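Local structure of ABC-type phosphate transport system, periplasmic component (Lactobacillus brevis, 4ECF) at residues A[103-108]-A[140-145]; A[110-115]-A[120-125]; A[151-156]-A[160-165]. The protein probably binds phosphate outside the cytoplasmic membrane as the solute-binding part of the PstSACB ABC transporter, for import into the cell. One frame throughout, in Å; residues are numbered along the deposited sequence. Where two conformers were deposited one is given.

Interaction 1 (A[103-108]-A[140-145]). With EDO (1,2-ethanediol), chain L.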
ATOM      1  N   LYS A 103     -13.022  11.840  12.447  1.00 16.71           N
ATOM      2  CA  LYS A 103     -12.919  12.652  13.661  1.00 18.18           C
ATOM      3  C   LYS A 103     -11.669  12.285  14.425  1.00 17.65           C
ATOM      4  O   LYS A 103     -11.086  13.147  15.073  1.00 17.73           O
ATOM      5  CB  LYS A 103     -14.167  12.543  14.536  1.00 20.06           C
ATOM      6  CG  LYS A 103     -15.368  13.298  13.960  1.00 21.01           C
ATOM      7  CD  LYS A 103     -16.554  13.160  14.904  1.00 27.32           C
ATOM      8  CE  LYS A 103     -17.677  14.099  14.557  1.00 36.41           C
ATOM      9  NZ  LYS A 103     -18.708  13.975  15.626  1.00 39.12           N
ATOM     10  N   ILE A 104     -11.280  11.015  14.431  1.00 16.40           N
ATOM     11  CA  ILE A 104     -10.021  10.642  15.104  1.00 16.28           C
ATOM     12  C   ILE A 104      -8.804  11.221  14.401  1.00 17.01           C
ATOM     13  O   ILE A 104      -7.933  11.818  15.040  1.00 19.25           O
ATOM     14  CB  ILE A 104      -9.925   9.102  15.308  1.00 16.22           C
ATOM     15  CG1 ILE A 104     -10.952   8.699  16.387  1.00 17.91           C
ATOM     16  CG2 ILE A 104      -8.484   8.645  15.638  1.00 18.46           C
ATOM     17  CD1 ILE A 104     -11.145   7.210  16.601  1.00 20.09           C
ATOM     18  N   PHE A 105      -8.719  11.038  13.094  1.00 15.80           N
ATOM     19  CA  PHE A 105      -7.535  11.504  12.346  1.00 17.05           C
ATOM     20  C   PHE A 105      -7.439  13.030  12.228  1.00 19.47           C
ATOM     21  O   PHE A 105      -6.336  13.557  12.064  1.00 22.69           O
ATOM     22  CB  PHE A 105      -7.426  10.787  10.994  1.00 18.51           C
ATOM     23  CG  PHE A 105      -6.663   9.483  11.083  1.00 17.36           C
ATOM     24  CD1 PHE A 105      -5.284   9.477  10.966  1.00 17.41           C
ATOM     25  CD2 PHE A 105      -7.297   8.296  11.409  1.00 18.56           C
ATOM     26  CE1 PHE A 105      -4.560   8.280  11.086  1.00 18.66           C
ATOM     27  CE2 PHE A 105      -6.596   7.110  11.533  1.00 17.86           C
ATOM     28  CZ  PHE A 105      -5.214   7.110  11.391  1.00 19.16           C
ATOM     29  N   THR A 106      -8.570  13.725  12.332  1.00 19.74           N
ATOM     30  CA  THR A 106      -8.549  15.181  12.384  1.00 19.77           C
ATOM     31  C   THR A 106      -8.332  15.753  13.766  1.00 20.11           C
ATOM     32  O   THR A 106      -8.237  17.000  13.914  1.00 22.07           O
ATOM     33  CB  THR A 106      -9.804  15.790  11.760  1.00 22.91           C
ATOM     34  OG1 THR A 106     -10.917  15.383  12.526  1.00 27.06           O
ATOM     35  CG2 THR A 106      -9.919  15.366  10.282  1.00 26.50           C
ATOM     36  N   GLY A 107      -8.350  14.916  14.810  1.00 19.45           N
ATOM     37  CA  GLY A 107      -8.155  15.394  16.181  1.00 21.23           C
ATOM     38  C   GLY A 107      -9.398  15.859  16.917  1.00 21.63           C
ATOM     39  O   GLY A 107      -9.305  16.422  18.008  1.00 24.76           O
ATOM     40  N   GLN A 108     -10.572  15.686  16.330  1.00 19.01           N
ATOM     41  CA  GLN A 108     -11.810  16.048  16.994  1.00 22.97           C
ATOM     42  C   GLN A 108     -12.177  15.112  18.148  1.00 22.72           C
ATOM     43  O   GLN A 108     -12.814  15.525  19.099  1.00 25.50           O
ATOM     44  CB  GLN A 108     -12.959  16.056  15.987  1.00 24.80           C
ATOM     45  CG  GLN A 108     -12.808  17.129  14.923  1.00 22.36           C
ATOM     46  CD  GLN A 108     -13.864  16.977  13.885  1.00 24.68           C
ATOM     47  OE1 GLN A 108     -15.026  17.290  14.145  1.00 26.48           O
ATOM     48  NE2 GLN A 108     -13.504  16.426  12.742  1.00 24.53           N
ATOM     49  N   PHE A 140      -9.699   7.578   0.262  1.00 18.19           N
ATOM     50  CA  PHE A 140     -10.765   6.590   0.286  1.00 18.47           C
ATOM     51  C   PHE A 140     -11.230   6.148   1.666  1.00 17.77           C
ATOM     52  O   PHE A 140     -12.318   5.547   1.803  1.00 20.13           O
ATOM     53  CB  PHE A 140     -10.349   5.379  -0.581  1.00 18.96           C
ATOM     54  CG  PHE A 140     -10.107   5.738  -2.019  1.00 20.17           C
ATOM     55  CD1 PHE A 140     -11.177   6.020  -2.845  1.00 22.94           C
ATOM     56  CD2 PHE A 140      -8.826   5.809  -2.539  1.00 19.62           C
ATOM     57  CE1 PHE A 140     -10.975   6.399  -4.154  1.00 26.07           C
ATOM     58  CE2 PHE A 140      -8.608   6.195  -3.854  1.00 23.37           C
ATOM     59  CZ  PHE A 140      -9.685   6.488  -4.659  1.00 25.14           C
ATOM     60  N   GLY A 141     -10.427   6.449   2.680  1.00 16.24           N
ATOM     61  CA  GLY A 141     -10.742   6.255   4.102  1.00 15.84           C
ATOM     62  C   GLY A 141     -11.288   7.487   4.828  1.00 16.64           C
ATOM     63  O   GLY A 141     -12.284   7.404   5.556  1.00 18.64           O
ATOM     64  N   LEU A 142     -10.642   8.614   4.567  1.00 16.72           N
ATOM     65  CA  LEU A 142     -10.942   9.891   5.252  1.00 17.44           C
ATOM     66  C   LEU A 142     -11.734  10.917   4.407  1.00 16.66           C
ATOM     67  O   LEU A 142     -11.817  12.096   4.794  1.00 18.35           O
ATOM     68  CB  LEU A 142      -9.662  10.509   5.814  1.00 18.57           C
ATOM     69  CG  LEU A 142      -8.767   9.658   6.727  1.00 19.06           C
ATOM     70  CD1 LEU A 142      -7.580  10.506   7.229  1.00 19.23           C
ATOM     71  CD2 LEU A 142      -9.511   9.136   7.929  1.00 16.49           C
ATOM     72  N   ALA A 143     -12.292  10.516   3.268  1.00 19.53           N
ATOM     73  CA  ALA A 143     -13.076  11.447   2.424  1.00 22.97           C
ATOM     74  C   ALA A 143     -12.320  12.763   2.142  1.00 21.42           C
ATOM     75  O   ALA A 143     -12.872  13.862   2.187  1.00 22.87           O
ATOM     76  CB  ALA A 143     -14.465  11.711   3.005  1.00 22.59           C
ATOM     77  N   ASN A 144     -11.023  12.611   1.858  1.00 21.07           N
ATOM     78  CA  ASN A 144     -10.114  13.714   1.561  1.00 21.40           C
ATOM     79  C   ASN A 144      -9.824  14.688   2.716  1.00 22.67           C
ATOM     80  O   ASN A 144      -9.248  15.738   2.482  1.00 27.43           O
ATOM     81  CB  ASN A 144     -10.551  14.469   0.288  1.00 23.57           C
ATOM     82  CG  ASN A 144     -10.561  13.583  -0.936  1.00 25.85           C
ATOM     83  OD1 ASN A 144     -11.578  13.453  -1.620  1.00 35.85           O
ATOM     84  ND2 ASN A 144      -9.438  12.981  -1.218  1.00 22.55           N
ATOM     85  N   HIS A 145     -10.180  14.335   3.944  1.00 19.85           N
ATOM     86  CA  HIS A 145      -9.697  15.076   5.102  1.00 19.61           C
ATOM     87  C   HIS A 145      -8.200  14.876   5.289  1.00 21.76           C
ATOM     88  O   HIS A 145      -7.660  13.792   5.075  1.00 24.13           O
ATOM     89  CB  HIS A 145     -10.446  14.674   6.348  1.00 20.94           C
ATOM     90  CG  HIS A 145     -11.853  15.177   6.391  1.00 21.61           C
ATOM     91  ND1 HIS A 145     -12.192  16.322   7.040  1.00 23.99           N
ATOM     92  CD2 HIS A 145     -13.019  14.711   5.780  1.00 23.49           C
ATOM     93  CE1 HIS A 145     -13.525  16.534   6.895  1.00 23.87           C
ATOM     94  NE2 HIS A 145     -14.027  15.574   6.115  1.00 24.29           N
TER
HETATM   95  C1  EDO L 310     -14.593   7.750   2.942  1.00 36.34           C
HETATM   96  O1  EDO L 310     -13.593   8.292   2.039  1.00 31.46           O
HETATM   97  C2  EDO L 310     -15.987   7.751   2.302  1.00 43.97           C
HETATM   98  O2  EDO L 310     -16.865   8.745   2.865  1.00 51.30           O
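The C-terminal end of helix 98-105, closed by a Schellman motif, packs through Phe105 and Thr106 against Leu142 and His145, the two ends of a type I' beta turn that follows helix 132-140. At the buried end, CD1 of Leu142 lies 3.8 Å from CB of Phe105, and the two side chains cross at about a right angle. The leucine methyl therefore meets the root of the phenylalanine side chain and approaches its ring obliquely. Nearer the surface, CG2 of Thr106 rests 4.0 Å from CB of His145, with ND1 of the imidazole almost as close. A chi1 of 63° sends the two branches of Thr106 separate ways: CG2 to the histidine, OG1 back to its own helix end, where it takes a straight 2.8 Å hydrogen bond from NE2 of Gln108 and also bonds to Ile102 O. With a valine here OG1 is gone, and the Gln108 amide would probably be left without its partner and freer to turn. Within the turn, His145 N bonds to Leu142 O at 2.9 Å, and that same carbonyl oxygen lies in the plane of the imidazole, at its edge. Phe137 of helix 132-140 touches Leu142 and meets the Phe105 ring edge-to-face, while Asn126 of strand 123-127 and Ile170 of strand 169-174 also touch Phe105.

Interaction 2 (A[110-115]-A[120-125]); sequences TNWKEV and QSIVLI
Trp112 and Ile122 cross at about a right angle, the isoleucine laid over one face of the indole. CG1 of Ile122 stands 3.5 Å from the centroid of the five-membered ring and only 12° off its normal, a CH-pi contact. Ile122 CG1 is anti to its carbonyl carbon (chi1 -59°), which places it over the ring and carries CD1 on to the backbone of Thr110 and Asn111. Gln120 also reaches CD1 of Trp112, its CG 3.8 Å away. The indole is held in place by a hydrogen bond from NE1 to Gly168 O.

Asn111 makes an Asx turn: OD1 accepts from Lys113 N at 2.8 Å, in the carbonyl plane. The same oxygen takes a second, longer bond of 3.2 Å from Gln120 N, which stands above that plane, so two backbone amides grip one side-chain oxygen. ND2 goes instead to Asp119. Glu114 folds back in a comparable way, its OE2 receiving Thr110 N and Asn111 N from one face of the carboxylate.

The backbones form a single antiparallel bridge, with Asn111 and Ser121 as a non-hydrogen-bonded pair flanked by the bonds Ile122 N to Thr110 O (2.9 Å) and Trp112 N to Gln120 O (3.0 Å). A water joins Thr110 O, Ser121 OG and Ile122 O. This loop, with its 3-10 turn at 112-114, leads into strand 123-127, and Trp112 and Ile122 both pack on Ile104 of helix 98-105 and Ile170 of strand 169-174.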
ATOM      1  N   THR A 110     -10.311  12.600  20.840  1.00 21.16           N
ATOM      2  CA  THR A 110      -8.931  12.456  21.350  1.00 20.24           C
ATOM      3  C   THR A 110      -8.739  11.317  22.373  1.00 20.14           C
ATOM      4  O   THR A 110      -7.631  11.072  22.802  1.00 19.33           O
ATOM      5  CB  THR A 110      -8.452  13.769  22.011  1.00 23.88           C
ATOM      6  OG1 THR A 110      -9.320  14.089  23.087  1.00 26.46           O
ATOM      7  CG2 THR A 110      -8.407  14.925  20.972  1.00 28.00           C
ATOM      8  N   ASN A 111      -9.821  10.661  22.776  1.00 20.10           N
ATOM      9  CA  ASN A 111      -9.789   9.542  23.707  1.00 22.09           C
ATOM     10  C   ASN A 111     -10.652   8.384  23.155  1.00 20.56           C
ATOM     11  O   ASN A 111     -11.771   8.583  22.649  1.00 19.79           O
ATOM     12  CB  ASN A 111     -10.279  10.034  25.068  1.00 22.15           C
ATOM     13  CG  ASN A 111     -10.064   9.019  26.162  1.00 21.72           C
ATOM     14  OD1 ASN A 111     -10.654   7.944  26.129  1.00 21.29           O
ATOM     15  ND2 ASN A 111      -9.258   9.388  27.196  1.00 22.77           N
ATOM     16  N   TRP A 112     -10.148   7.155  23.234  1.00 20.57           N
ATOM     17  CA  TRP A 112     -10.875   6.010  22.741  1.00 19.97           C
ATOM     18  C   TRP A 112     -12.223   5.779  23.422  1.00 20.50           C
ATOM     19  O   TRP A 112     -13.134   5.185  22.847  1.00 19.98           O
ATOM     20  CB  TRP A 112     -10.013   4.756  22.884  1.00 20.70           C
ATOM     21  CG  TRP A 112      -8.890   4.738  21.900  1.00 19.34           C
ATOM     22  CD1 TRP A 112      -7.550   4.988  22.130  1.00 21.01           C
ATOM     23  CD2 TRP A 112      -9.010   4.489  20.480  1.00 18.62           C
ATOM     24  NE1 TRP A 112      -6.834   4.915  20.976  1.00 19.05           N
ATOM     25  CE2 TRP A 112      -7.655   4.609  19.934  1.00 18.05           C
ATOM     26  CE3 TRP A 112     -10.053   4.190  19.635  1.00 19.29           C
ATOM     27  CZ2 TRP A 112      -7.400   4.450  18.592  1.00 20.44           C
ATOM     28  CZ3 TRP A 112      -9.779   3.999  18.274  1.00 19.23           C
ATOM     29  CH2 TRP A 112      -8.481   4.133  17.779  1.00 20.99           C
ATOM     30  N   LYS A 113     -12.410   6.291  24.632  1.00 19.55           N
ATOM     31  CA  LYS A 113     -13.686   6.106  25.287  1.00 20.54           C
ATOM     32  C   LYS A 113     -14.837   6.765  24.511  1.00 22.25           C
ATOM     33  O   LYS A 113     -15.986   6.368  24.651  1.00 23.26           O
ATOM     34  CB  LYS A 113     -13.642   6.682  26.716  1.00 20.84           C
ATOM     35  CG  LYS A 113     -14.924   6.403  27.514  1.00 26.34           C
ATOM     36  CD  LYS A 113     -14.827   6.927  28.937  1.00 29.72           C
ATOM     37  CE  LYS A 113     -16.111   6.680  29.727  1.00 31.65           C
ATOM     38  NZ  LYS A 113     -16.034   7.252  31.105  1.00 35.44           N
ATOM     39  N   GLU A 114     -14.509   7.776  23.711  1.00 22.51           N
ATOM     40  CA  GLU A 114     -15.484   8.508  22.927  1.00 22.74           C
ATOM     41  C   GLU A 114     -16.093   7.636  21.828  1.00 23.43           C
ATOM     42  O   GLU A 114     -17.151   7.978  21.286  1.00 25.32           O
ATOM     43  CB  GLU A 114     -14.844   9.741  22.285  1.00 21.66           C
ATOM     44  CG  GLU A 114     -14.341  10.754  23.312  1.00 24.93           C
ATOM     45  CD  GLU A 114     -13.699  11.965  22.661  1.00 28.32           C
ATOM     46  OE1 GLU A 114     -14.452  12.735  22.035  1.00 34.33           O
ATOM     47  OE2 GLU A 114     -12.450  12.159  22.762  1.00 27.46           O
ATOM     48  N   VAL A 115     -15.450   6.522  21.518  1.00 21.46           N
ATOM     49  CA  VAL A 115     -15.931   5.638  20.481  1.00 20.57           C
ATOM     50  C   VAL A 115     -16.164   4.229  21.053  1.00 23.18           C
ATOM     51  O   VAL A 115     -16.210   3.263  20.326  1.00 28.22           O
ATOM     52  CB  VAL A 115     -15.009   5.600  19.241  1.00 20.64           C
ATOM     53  CG1 VAL A 115     -14.971   6.927  18.531  1.00 20.27           C
ATOM     54  CG2 VAL A 115     -13.578   5.158  19.589  1.00 20.27           C
ATOM     55  N   GLN A 120      -8.341   6.064  27.300  1.00 20.51           N
ATOM     56  CA  GLN A 120      -6.950   6.101  26.866  1.00 21.09           C
ATOM     57  C   GLN A 120      -6.828   7.186  25.798  1.00 22.09           C
ATOM     58  O   GLN A 120      -7.611   7.188  24.807  1.00 19.57           O
ATOM     59  CB  GLN A 120      -6.562   4.717  26.257  1.00 23.49           C
ATOM     60  CG  GLN A 120      -5.383   4.682  25.291  1.00 29.39           C
ATOM     61  CD  GLN A 120      -4.036   4.807  25.989  1.00 33.55           C
ATOM     62  OE1 GLN A 120      -3.722   3.980  26.836  1.00 38.26           O
ATOM     63  NE2 GLN A 120      -3.226   5.840  25.631  1.00 28.55           N
ATOM     64  N   SER A 121      -5.841   8.067  25.948  1.00 21.58           N
ATOM     65  CA  SER A 121      -5.610   9.074  24.924  1.00 23.03           C
ATOM     66  C   SER A 121      -5.192   8.403  23.619  1.00 22.41           C
ATOM     67  O   SER A 121      -4.407   7.439  23.620  1.00 23.26           O
ATOM     68  CB  SER A 121      -4.556  10.083  25.395  1.00 29.08           C
ATOM     69  OG  SER A 121      -4.301  11.020  24.374  1.00 32.84           O
ATOM     70  N   ILE A 122      -5.716   8.906  22.502  1.00 21.69           N
ATOM     71  CA  ILE A 122      -5.388   8.400  21.170  1.00 19.02           C
ATOM     72  C   ILE A 122      -4.032   8.955  20.733  1.00 20.64           C
ATOM     73  O   ILE A 122      -3.742  10.145  20.975  1.00 21.21           O
ATOM     74  CB  ILE A 122      -6.460   8.795  20.151  1.00 18.50           C
ATOM     75  CG1 ILE A 122      -7.813   8.242  20.585  1.00 18.35           C
ATOM     76  CG2 ILE A 122      -6.028   8.393  18.726  1.00 19.70           C
ATOM     77  CD1 ILE A 122      -8.971   8.588  19.651  1.00 19.61           C
ATOM     78  N   VAL A 123      -3.196   8.106  20.129  1.00 17.85           N
ATOM     79  CA  VAL A 123      -1.940   8.538  19.554  1.00 18.18           C
ATOM     80  C   VAL A 123      -1.980   8.255  18.073  1.00 18.36           C
ATOM     81  O   VAL A 123      -1.915   7.076  17.657  1.00 17.67           O
ATOM     82  CB  VAL A 123      -0.738   7.766  20.178  1.00 20.84           C
ATOM     83  CG1 VAL A 123       0.578   8.189  19.525  1.00 20.86           C
ATOM     84  CG2 VAL A 123      -0.693   7.960  21.692  1.00 21.34           C
ATOM     85  N   LEU A 124      -2.073   9.313  17.271  1.00 19.83           N
ATOM     86  CA  LEU A 124      -2.061   9.160  15.821  1.00 18.19           C
ATOM     87  C   LEU A 124      -0.642   8.882  15.372  1.00 18.99           C
ATOM     88  O   LEU A 124       0.316   9.553  15.799  1.00 20.75           O
ATOM     89  CB  LEU A 124      -2.593  10.435  15.122  1.00 20.57           C
ATOM     90  CG  LEU A 124      -4.021  10.845  15.462  1.00 20.79           C
ATOM     91  CD1 LEU A 124      -4.331  12.177  14.783  1.00 22.61           C
ATOM     92  CD2 LEU A 124      -5.035   9.765  15.112  1.00 19.03           C
ATOM     93  N   ILE A 125      -0.512   7.884  14.500  1.00 17.17           N
ATOM     94  CA  ILE A 125       0.752   7.594  13.830  1.00 19.38           C
ATOM     95  C   ILE A 125       0.517   7.715  12.328  1.00 18.50           C
ATOM     96  O   ILE A 125      -0.373   7.076  11.785  1.00 18.86           O
ATOM     97  CB  ILE A 125       1.263   6.178  14.195  1.00 20.89           C
ATOM     98  CG1 ILE A 125       1.340   5.993  15.719  1.00 23.69           C
ATOM     99  CG2 ILE A 125       2.602   5.902  13.517  1.00 27.14           C
ATOM    100  CD1 ILE A 125       2.421   6.785  16.391  1.00 27.27           C
TER
HETATM  101  O   HOH W   1      -5.225  12.272  21.593  1.00 23.70           O

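Interaction 3 (A[151-156]-A[160-165]). With ACT (acetate ion), chain C; EDO (1,2-ethanediol), chain K.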
ATOM      1  N   GLN A 151       3.100  12.089  15.089  1.00 32.99           N
ATOM      2  CA  GLN A 151       4.315  11.278  14.913  1.00 31.27           C
ATOM      3  C   GLN A 151       4.283  10.612  13.526  1.00 34.79           C
ATOM      4  O   GLN A 151       3.262  10.024  13.157  1.00 26.61           O
ATOM      5  CB  GLN A 151       4.359  10.180  15.991  1.00 35.77           C
ATOM      6  CG  GLN A 151       5.640   9.344  15.992  1.00 46.99           C
ATOM      7  CD  GLN A 151       5.620   8.214  17.014  1.00 56.61           C
ATOM      8  OE1 GLN A 151       4.822   8.215  17.958  1.00 60.61           O
ATOM      9  NE2 GLN A 151       6.508   7.246  16.830  1.00 60.54           N
ATOM     10  N   GLU A 152       5.391  10.704  12.782  1.00 30.83           N
ATOM     11  CA  GLU A 152       5.509  10.058  11.447  1.00 28.85           C
ATOM     12  C   GLU A 152       6.586   8.984  11.414  1.00 32.53           C
ATOM     13  O   GLU A 152       7.602   9.060  12.122  1.00 36.57           O
ATOM     14  CB  GLU A 152       5.755  11.074  10.321  1.00 29.57           C
ATOM     15  CG  GLU A 152       4.505  11.888  10.007  1.00 31.05           C
ATOM     16  CD  GLU A 152       4.676  13.051   9.042  1.00 33.97           C
ATOM     17  OE1 GLU A 152       5.798  13.339   8.551  1.00 34.93           O
ATOM     18  OE2 GLU A 152       3.631  13.708   8.784  1.00 42.47           O
ATOM     19  N   GLN A 153       6.352   7.982  10.574  1.00 25.69           N
ATOM     20  CA  GLN A 153       7.260   6.843  10.434  1.00 25.72           C
ATOM     21  C   GLN A 153       7.539   6.699   8.950  1.00 26.33           C
ATOM     22  O   GLN A 153       6.737   7.155   8.147  1.00 26.06           O
ATOM     23  CB  GLN A 153       6.637   5.580  11.014  1.00 27.37           C
ATOM     24  CG  GLN A 153       6.229   5.670  12.474  1.00 30.75           C
ATOM     25  CD  GLN A 153       7.367   5.979  13.424  1.00 40.72           C
ATOM     26  OE1 GLN A 153       7.185   6.736  14.371  1.00 49.19           O
ATOM     27  NE2 GLN A 153       8.527   5.378  13.203  1.00 49.56           N
ATOM     28  N   ASP A 154       8.670   6.086   8.577  1.00 25.90           N
ATOM     29  CA  ASP A 154       9.128   6.144   7.192  1.00 30.37           C
ATOM     30  C   ASP A 154       8.700   4.938   6.385  1.00 27.10           C
ATOM     31  O   ASP A 154       8.942   4.925   5.188  1.00 27.87           O
ATOM     32  CB  ASP A 154      10.664   6.285   7.106  1.00 35.78           C
ATOM     33  CG  ASP A 154      11.171   7.674   7.496  1.00 56.06           C
ATOM     34  OD1 ASP A 154      10.372   8.641   7.577  1.00 59.07           O
ATOM     35  OD2 ASP A 154      12.400   7.789   7.714  1.00 68.51           O
ATOM     36  N   SER A 155       8.069   3.932   6.999  1.00 20.23           N
ATOM     37  CA  SER A 155       7.672   2.738   6.231  1.00 21.08           C
ATOM     38  C   SER A 155       6.464   2.055   6.846  1.00 19.62           C
ATOM     39  O   SER A 155       6.174   2.235   8.023  1.00 19.72           O
ATOM     40  CB  SER A 155       8.820   1.695   6.200  1.00 21.26           C
ATOM     41  OG  SER A 155       9.088   1.188   7.491  1.00 22.85           O
ATOM     42  N   SER A 156       5.875   1.149   6.063  1.00 18.12           N
ATOM     43  CA  SER A 156       4.819   0.266   6.543  1.00 17.69           C
ATOM     44  C   SER A 156       5.264  -0.545   7.768  1.00 19.64           C
ATOM     45  O   SER A 156       4.545  -0.667   8.743  1.00 20.79           O
ATOM     46  CB  SER A 156       4.418  -0.712   5.418  1.00 16.96           C
ATOM     47  OG  SER A 156       3.904  -0.060   4.276  1.00 18.95           O
ATOM     48  N   ARG A 160       3.723  -0.427  11.642  1.00 20.15           N
ATOM     49  CA  ARG A 160       3.246  -1.609  12.359  1.00 20.49           C
ATOM     50  C   ARG A 160       3.940  -1.791  13.748  1.00 24.37           C
ATOM     51  O   ARG A 160       3.272  -2.029  14.749  1.00 23.67           O
ATOM     52  CB  ARG A 160       3.388  -2.853  11.490  1.00 24.77           C
ATOM     53  CG  ARG A 160       3.048  -4.129  12.247  1.00 28.65           C
ATOM     54  CD  ARG A 160       3.289  -5.330  11.370  1.00 29.85           C
ATOM     55  NE  ARG A 160       4.677  -5.477  10.924  1.00 28.77           N
ATOM     56  CZ  ARG A 160       5.077  -6.284   9.950  1.00 33.11           C
ATOM     57  NH1 ARG A 160       4.216  -7.031   9.274  1.00 31.11           N
ATOM     58  NH2 ARG A 160       6.371  -6.355   9.637  1.00 33.54           N
ATOM     59  N   SER A 161       5.267  -1.705  13.816  1.00 23.18           N
ATOM     60  CA  SER A 161       5.955  -1.934  15.093  1.00 25.84           C
ATOM     61  C   SER A 161       5.652  -0.889  16.153  1.00 24.69           C
ATOM     62  O   SER A 161       5.509  -1.227  17.344  1.00 28.32           O
ATOM     63  CB  SER A 161       7.477  -2.063  14.912  1.00 31.98           C
ATOM     64  OG  SER A 161       7.983  -0.998  14.152  1.00 35.39           O
ATOM     65  N   ILE A 162       5.516   0.374  15.743  1.00 25.01           N
ATOM     66  CA  ILE A 162       5.213   1.447  16.674  0.50 23.11           C
ATOM     67  C   ILE A 162       3.768   1.306  17.170  1.00 20.71           C
ATOM     68  O   ILE A 162       3.481   1.503  18.362  1.00 22.97           O
ATOM     69  CB  ILE A 162       5.440   2.836  16.031  0.50 23.35           C
ATOM     70  CG1 ILE A 162       6.939   3.079  15.806  0.50 22.25           C
ATOM     71  CG2 ILE A 162       4.827   3.938  16.894  0.50 24.47           C
ATOM     72  CD1 ILE A 162       7.727   3.301  17.075  0.50 23.39           C
ATOM     73  N   VAL A 163       2.849   0.948  16.277  1.00 20.86           N
ATOM     74  CA  VAL A 163       1.455   0.737  16.713  1.00 19.27           C
ATOM     75  C   VAL A 163       1.383  -0.391  17.732  1.00 21.41           C
ATOM     76  O   VAL A 163       0.702  -0.275  18.745  1.00 22.32           O
ATOM     77  CB  VAL A 163       0.483   0.511  15.506  1.00 18.61           C
ATOM     78  CG1 VAL A 163      -0.882  -0.057  15.952  1.00 20.12           C
ATOM     79  CG2 VAL A 163       0.307   1.826  14.755  1.00 20.08           C
ATOM     80  N   ALA A 164       2.128  -1.474  17.474  1.00 23.08           N
ATOM     81  CA  ALA A 164       2.118  -2.637  18.353  1.00 25.85           C
ATOM     82  C   ALA A 164       2.504  -2.316  19.782  1.00 29.38           C
ATOM     83  O   ALA A 164       1.889  -2.832  20.719  1.00 29.40           O
ATOM     84  CB  ALA A 164       3.019  -3.744  17.789  1.00 27.07           C
ATOM     85  N   THR A 165       3.503  -1.449  19.955  1.00 24.41           N
ATOM     86  CA  THR A 165       4.062  -1.164  21.268  1.00 27.79           C
ATOM     87  C   THR A 165       3.613   0.123  21.906  1.00 30.90           C
ATOM     88  O   THR A 165       4.008   0.402  23.037  1.00 31.08           O
ATOM     89  CB  THR A 165       5.602  -1.139  21.147  1.00 30.54           C
ATOM     90  OG1 THR A 165       6.016  -0.060  20.289  1.00 31.20           O
ATOM     91  CG2 THR A 165       6.094  -2.463  20.587  1.00 34.07           C
TER
HETATM   92  C   ACT C 301       5.438  -8.121   5.852  1.00 50.21           C
HETATM   93  O   ACT C 301       4.841  -8.509   6.880  1.00 42.50           O
HETATM   94  OXT ACT C 301       4.823  -8.019   4.774  1.00 49.86           O
HETATM   95  CH3 ACT C 301       6.900  -7.772   5.938  1.00 49.74           C
HETATM   96  C1  EDO K 309       0.814  -1.338  25.412  1.00 64.70           C
HETATM   97  O1  EDO K 309      -0.585  -1.234  25.108  1.00 56.41           O
HETATM   98  C2  EDO K 309       1.350  -2.703  25.007  1.00 65.58           C
HETATM   99  O2  EDO K 309       1.022  -2.955  23.639  1.00 64.28           O
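Strand 151-153 runs into helix 156-165 through a short turn, and the helix folds back so that Ile162 rests against the ends of the strand's two glutamines; this strand-turn-helix unit belongs to the periplasmic binding protein fold. The van der Waals contacts centre on Ile162, whose carbons lie against the two glutamine amides. In the conformer given, one of two modelled for this residue, CG1 lies 3.8 Å from CD of Gln153, the side chains crossing at about a right angle. CG2 sits 3.7 Å from NE2 of Gln151, which comes from the opposite direction, and CD1 is near the same nitrogen but further off. Ile125 of strand 123-127 touches all three residues.

Among the hydrogen bonds, the glutamines tie to each other: NE2 of Gln151 gives a bond to OE1 of Gln153 that is short (2.6 Å) and strongly bent, 138° at the hydrogen, so its exact geometry deserves little weight. Gln151 reaches along the strand with an extended chain, whereas Gln153 is bent at chi2 (-60°), which folds its amide back to meet it. Within the helix, Arg160 N bonds to Ser156 O at 3.0 Å, the i to i+4 bond of its first turn. Ser155 is the N-cap residue, its OG accepting from Met158 N. Ser156 OG bonds to Thr12 OG1, and this side chain lies about 5 Å from a bound phosphate, consistent with a place beside the anion-binding site.

The charged contact belongs to Arg160. NH1 of Arg160 bonds to Tyr177 O and to atom O of an acetate, probably from the crystallisation liquor; that oxygen lies at the guanidinium edge, in its plane, 2.9 Å from NH1.

In the fold
Along the chain, interaction 2 falls between the two segments of interaction 1, and interaction 3 comes after both. Interactions 1 and 2 have centres 14 Å apart and share a packing surface: Ile104 of helix 98-105 meets Ile122, Leu124 and Trp112. Interactions 2 and 3, 16 Å apart between centres, join through the mixed sheet, where strands 123-127 and 151-153 are parallel neighbours and Ile125 reaches Gln151, Gln153 and Ile162. Interactions 1 and 3 do not touch; their nearest atoms are about 8 Å apart. Strand 123-127 thus links the three, from the outlying loop of 110-122 to the helix start beside the bound phosphate.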